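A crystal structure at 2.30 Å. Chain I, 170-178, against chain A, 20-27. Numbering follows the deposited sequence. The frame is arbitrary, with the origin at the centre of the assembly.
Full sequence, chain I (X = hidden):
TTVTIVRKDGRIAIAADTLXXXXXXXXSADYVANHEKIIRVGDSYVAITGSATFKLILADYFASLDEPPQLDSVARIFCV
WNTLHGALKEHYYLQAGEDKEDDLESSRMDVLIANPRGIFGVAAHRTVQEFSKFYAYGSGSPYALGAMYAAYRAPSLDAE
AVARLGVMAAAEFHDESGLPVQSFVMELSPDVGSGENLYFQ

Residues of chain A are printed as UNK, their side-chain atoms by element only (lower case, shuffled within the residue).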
ATOM      1  N   ALA I 170     -24.401   7.329  30.904  1.00 28.43           N
ATOM      2  CA  ALA I 170     -23.873   6.684  29.708  1.00 28.69           C
ATOM      3  C   ALA I 170     -24.984   6.253  28.753  1.00 29.03           C
ATOM      4  O   ALA I 170     -24.902   6.540  27.551  1.00 29.48           O
ATOM      5  CB  ALA I 170     -23.015   5.486  30.097  1.00 28.37           C
ATOM      6  N   ALA I 171     -26.021   5.595  29.288  1.00 28.59           N
ATOM      7  CA  ALA I 171     -27.129   5.052  28.468  1.00 28.74           C
ATOM      8  C   ALA I 171     -28.034   6.138  27.865  1.00 29.52           C
ATOM      9  O   ALA I 171     -28.784   5.911  26.905  1.00 29.24           O
ATOM     10  CB  ALA I 171     -27.967   4.100  29.296  1.00 28.29           C
ATOM     11  N   GLU I 172     -27.976   7.313  28.455  1.00 29.59           N
ATOM     12  CA  GLU I 172     -28.724   8.426  27.968  1.00 30.87           C
ATOM     13  C   GLU I 172     -28.102   8.887  26.656  1.00 30.78           C
ATOM     14  O   GLU I 172     -28.804   9.295  25.743  1.00 30.47           O
ATOM     15  CB  GLU I 172     -28.665   9.531  29.020  1.00 31.91           C
ATOM     16  CG  GLU I 172     -29.510  10.740  28.725  1.00 33.44           C
ATOM     17  CD  GLU I 172     -30.966  10.535  29.035  1.00 34.11           C
ATOM     18  OE1 GLU I 172     -31.355   9.416  29.419  1.00 35.02           O
ATOM     19  OE2 GLU I 172     -31.720  11.522  28.911  1.00 35.93           O
ATOM     20  N   PHE I 173     -26.774   8.802  26.569  1.00 30.89           N
ATOM     21  CA  PHE I 173     -26.026   9.489  25.520  1.00 30.43           C
ATOM     22  C   PHE I 173     -25.207   8.613  24.579  1.00 30.53           C
ATOM     23  O   PHE I 173     -24.721   9.112  23.574  1.00 30.39           O
ATOM     24  CB  PHE I 173     -25.102  10.526  26.160  1.00 29.72           C
ATOM     25  CG  PHE I 173     -25.828  11.676  26.782  1.00 30.00           C
ATOM     26  CD1 PHE I 173     -26.613  12.531  25.992  1.00 29.75           C
ATOM     27  CD2 PHE I 173     -25.726  11.926  28.146  1.00 29.38           C
ATOM     28  CE1 PHE I 173     -27.276  13.601  26.558  1.00 30.04           C
ATOM     29  CE2 PHE I 173     -26.393  12.999  28.717  1.00 29.87           C
ATOM     30  CZ  PHE I 173     -27.175  13.840  27.920  1.00 29.94           C
ATOM     31  N   HIS I 174     -25.012   7.335  24.885  1.00 30.83           N
ATOM     32  CA  HIS I 174     -24.151   6.519  24.031  1.00 31.11           C
ATOM     33  C   HIS I 174     -24.859   5.259  23.590  1.00 30.55           C
ATOM     34  O   HIS I 174     -25.606   4.668  24.358  1.00 30.74           O
ATOM     35  CB  HIS I 174     -22.840   6.183  24.745  1.00 31.35           C
ATOM     36  CG  HIS I 174     -21.756   5.742  23.815  1.00 31.93           C
ATOM     37  ND1 HIS I 174     -21.469   4.417  23.584  1.00 31.94           N
ATOM     38  CD2 HIS I 174     -20.912   6.453  23.028  1.00 32.54           C
ATOM     39  CE1 HIS I 174     -20.476   4.330  22.718  1.00 32.44           C
ATOM     40  NE2 HIS I 174     -20.127   5.551  22.357  1.00 32.47           N
ATOM     41  N   ASP I 175     -24.606   4.846  22.351  1.00 30.78           N
ATOM     42  CA  ASP I 175     -25.381   3.766  21.730  1.00 30.63           C
ATOM     43  C   ASP I 175     -24.905   2.358  22.056  1.00 30.21           C
ATOM     44  O   ASP I 175     -25.487   1.407  21.575  1.00 31.08           O
ATOM     45  CB  ASP I 175     -25.461   3.955  20.215  1.00 30.54           C
ATOM     46  CG  ASP I 175     -24.114   3.816  19.516  1.00 31.11           C
ATOM     47  OD1 ASP I 175     -23.178   3.196  20.078  1.00 30.63           O
ATOM     48  OD2 ASP I 175     -23.994   4.324  18.377  1.00 30.79           O
ATOM     49  N   GLU I 176     -23.867   2.216  22.869  1.00 30.42           N
ATOM     50  CA  GLU I 176     -23.403   0.890  23.324  1.00 31.03           C
ATOM     51  C   GLU I 176     -23.726   0.613  24.795  1.00 30.84           C
ATOM     52  O   GLU I 176     -23.187  -0.308  25.401  1.00 31.63           O
ATOM     53  CB  GLU I 176     -21.903   0.758  23.085  1.00 31.92           C
ATOM     54  CG  GLU I 176     -21.519   0.926  21.623  1.00 32.69           C
ATOM     55  CD  GLU I 176     -20.033   0.860  21.380  1.00 34.28           C
ATOM     56  OE1 GLU I 176     -19.244   0.637  22.330  1.00 36.56           O
ATOM     57  OE2 GLU I 176     -19.641   1.031  20.220  1.00 36.31           O
ATOM     58  N   SER I 177     -24.609   1.422  25.366  1.00 31.35           N
ATOM     59  CA  SER I 177     -25.082   1.222  26.711  1.00 31.69           C
ATOM     60  C   SER I 177     -26.608   1.405  26.748  1.00 33.27           C
ATOM     61  O   SER I 177     -27.178   2.258  26.041  1.00 33.70           O
ATOM     62  CB  SER I 177     -24.377   2.198  27.656  1.00 31.50           C
ATOM     63  OG  SER I 177     -23.008   1.865  27.818  1.00 30.62           O
ATOM     64  N   GLY I 178     -27.274   0.598  27.562  1.00 33.70           N
ATOM     65  CA  GLY I 178     -28.724   0.683  27.665  1.00 34.55           C
ATOM     66  C   GLY I 178     -29.253   0.107  28.950  1.00 35.18           C
ATOM     67  O   GLY I 178     -28.665  -0.817  29.515  1.00 35.42           O
TER
ATOM     68  N   UNK A  20     -30.777  11.731  16.329  1.00 37.28           N
ATOM     69  CA  UNK A  20     -29.547  12.064  15.612  1.00 38.54           C
ATOM     70  C   UNK A  20     -28.350  11.458  16.319  1.00 38.90           C
ATOM     71  O   UNK A  20     -28.318  11.363  17.558  1.00 37.91           O
ATOM     72  o   UNK A  20     -30.258  14.116  14.554  1.00 39.50           O
ATOM     73  c   UNK A  20     -29.319  13.579  15.483  1.00 39.09           C
ATOM     74  c   UNK A  20     -27.929  13.880  14.947  1.00 39.99           C
ATOM     75  N   UNK A  21     -27.374  11.054  15.508  1.00 39.02           N
ATOM     76  CA  UNK A  21     -26.100  10.544  16.004  1.00 39.75           C
ATOM     77  C   UNK A  21     -24.955  11.497  15.655  1.00 40.66           C
ATOM     78  O   UNK A  21     -24.995  12.223  14.645  1.00 41.47           O
ATOM     79  c   UNK A  21     -26.993   7.768  17.178  1.00 37.00           C
ATOM     80  n   UNK A  21     -25.662   5.671  16.962  1.00 35.85           N
ATOM     81  c   UNK A  21     -26.870   8.110  15.702  1.00 37.65           C
ATOM     82  c   UNK A  21     -25.803   9.158  15.424  1.00 38.50           C
ATOM     83  c   UNK A  21     -25.818   6.950  17.701  1.00 36.42           C
ATOM     84  N   UNK A  22     -23.970  11.505  16.543  1.00 40.89           N
ATOM     85  CA  UNK A  22     -22.712  12.218  16.385  1.00 42.12           C
ATOM     86  C   UNK A  22     -21.685  11.198  16.854  1.00 40.40           C
ATOM     87  O   UNK A  22     -21.366  11.122  18.037  1.00 38.50           O
ATOM     88  c   UNK A  22     -20.654  14.620  16.130  1.00 50.33           C
ATOM     89  c   UNK A  22     -19.549  15.490  17.873  1.00 52.36           C
ATOM     90  c   UNK A  22     -22.696  13.493  17.250  1.00 44.37           C
ATOM     91  c   UNK A  22     -18.903  16.136  20.066  1.00 52.88           C
ATOM     92  c   UNK A  22     -20.709  14.838  18.365  1.00 51.72           C
ATOM     93  c   UNK A  22     -21.398  14.278  17.231  1.00 48.42           C
ATOM     94  c   UNK A  22     -18.640  16.144  18.717  1.00 53.11           C
ATOM     95  n   UNK A  22     -19.537  15.338  16.510  1.00 51.08           N
ATOM     96  c   UNK A  22     -20.047  15.501  20.591  1.00 53.03           C
ATOM     97  c   UNK A  22     -20.953  14.845  19.752  1.00 52.64           C
ATOM     98  N   UNK A  23     -21.236  10.371  15.915  1.00 39.37           N
ATOM     99  CA  UNK A  23     -20.463   9.188  16.232  1.00 38.99           C
ATOM    100  C   UNK A  23     -21.380   8.195  16.911  1.00 38.93           C
ATOM    101  O   UNK A  23     -22.502   7.975  16.455  1.00 38.28           O
ATOM    102  N   UNK A  24     -20.907   7.608  18.011  1.00 38.76           N
ATOM    103  CA  UNK A  24     -21.730   6.740  18.846  1.00 38.36           C
ATOM    104  C   UNK A  24     -22.564   7.488  19.880  1.00 38.31           C
ATOM    105  O   UNK A  24     -23.292   6.864  20.653  1.00 38.91           O
ATOM    106  N   UNK A  25     -22.458   8.817  19.898  1.00 38.55           N
ATOM    107  CA  UNK A  25     -23.267   9.660  20.767  1.00 39.10           C
ATOM    108  C   UNK A  25     -24.702   9.781  20.281  1.00 39.63           C
ATOM    109  O   UNK A  25     -24.941   9.891  19.075  1.00 40.77           O
ATOM    110  N   UNK A  26     -25.649   9.781  21.222  1.00 39.46           N
ATOM    111  CA  UNK A  26     -27.072   9.905  20.920  1.00 39.61           C
ATOM    112  C   UNK A  26     -27.531  11.313  21.200  1.00 39.71           C
ATOM    113  O   UNK A  26     -27.272  11.838  22.286  1.00 39.75           O
ATOM    114  c   UNK A  26     -28.711   6.616  22.236  1.00 41.64           C
ATOM    115  c   UNK A  26     -27.782   7.499  21.416  1.00 41.23           C
ATOM    116  n   UNK A  26     -28.770   5.269  24.318  1.00 42.65           N
ATOM    117  c   UNK A  26     -28.311   6.545  23.698  1.00 42.13           C
ATOM    118  c   UNK A  26     -27.901   8.963  21.794  1.00 40.46           C
ATOM    119  N   UNK A  27     -28.222  11.900  20.222  1.00 39.28           N
ATOM    120  CA  UNK A  27     -28.826  13.215  20.348  1.00 40.01           C
ATOM    121  C   UNK A  27     -30.329  13.082  20.106  1.00 40.77           C
ATOM    122  O   UNK A  27     -30.806  13.258  18.975  1.00 40.49           O
ATOM    123  c   UNK A  27     -26.740  14.489  19.637  1.00 43.26           C
ATOM    124  o   UNK A  27     -26.658  15.427  17.445  1.00 42.49           O
ATOM    125  c   UNK A  27     -26.050  15.257  18.518  1.00 43.87           C
ATOM    126  o   UNK A  27     -24.889  15.684  18.717  1.00 45.15           O
ATOM    127  c   UNK A  27     -28.202  14.171  19.342  1.00 41.51           C
TER
HETATM  128  O   HOH W   1     -28.880   2.482  23.924  1.00 35.13           O

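Position 20 of chain A carries three side-chain atoms, a carbon branching to one oxygen and one carbon, and none of them comes within 10 Å of chain I. This is Thr20(A), a beta-branched residue at home in an extended strand; its backbone N and O both pair with position 27 across the hairpin.

At position 21 four carbons run in a row to a terminal nitrogen, which lies 2.6 Å from OD2 of Asp175(I). An unbranched chain ending in nitrogen is lysine. Every chi angle of Lys21(A) is m, so the chain curls, and its NZ forms a salt bridge with the carboxylate.

Position 22 has one carbon followed by fused five- and six-membered rings holding eight carbons and one nitrogen, the signature of tryptophan. The rings of Trp22(A) do not touch this stretch of chain I; its backbone opens a type II' turn that closes at position 25.

Position 23 has no side-chain atoms and a phi of 70°, a value that favours glycine: Gly23(A).

Position 24 is also bare. A CB here would point toward chain I and stand 2.9 Å from NE2 of His174(I), a clash, so Gly24(A) suits the close approach. Its O accepts a hydrogen bond from N of Asp175(I) at 2.9 Å and lies over one face of the His174(I) ring.

Position 25 again lacks a side chain. A CB would point away from chain I but be crowded by O of Trp22(A), at 3.1 Å. The CA of Gly25(A) makes a CA-H...O contact with O of Phe173(I) at 3.2 Å.

At position 26 the CA-to-CB bond points toward chain I, and four carbons in a row lead to a terminal nitrogen 2.7 Å from O of Ala171(I). This is lysine. NZ of Lys26(A) donates to that carbonyl and makes a weak hydrogen bond with O of His174(I) at 3.2 Å. A water accepts from the same NZ and donates to O of Ser177(I).

Position 27 has three carbons, the last carrying two oxygens, and its CA-to-CB bond points away: Glu27(A), whose carboxylate is satisfied elsewhere in the structure.

The contact joins a hairpin to the end of a helix. As the chain leaves helical geometry at His174(I), the backbone forms a single beta bridge with Gly25(A), secured by the Asp175(I)-Gly24(A) bond and by N of Lys26(A) donating to O of Phe173(I) at 2.6 Å. Lys26(A) adds its ammonium to the carbonyls around the helix end, while Lys21(A) holds the acidic side chain of Asp175(I).

Chain A 20-27: TKWGGGKE
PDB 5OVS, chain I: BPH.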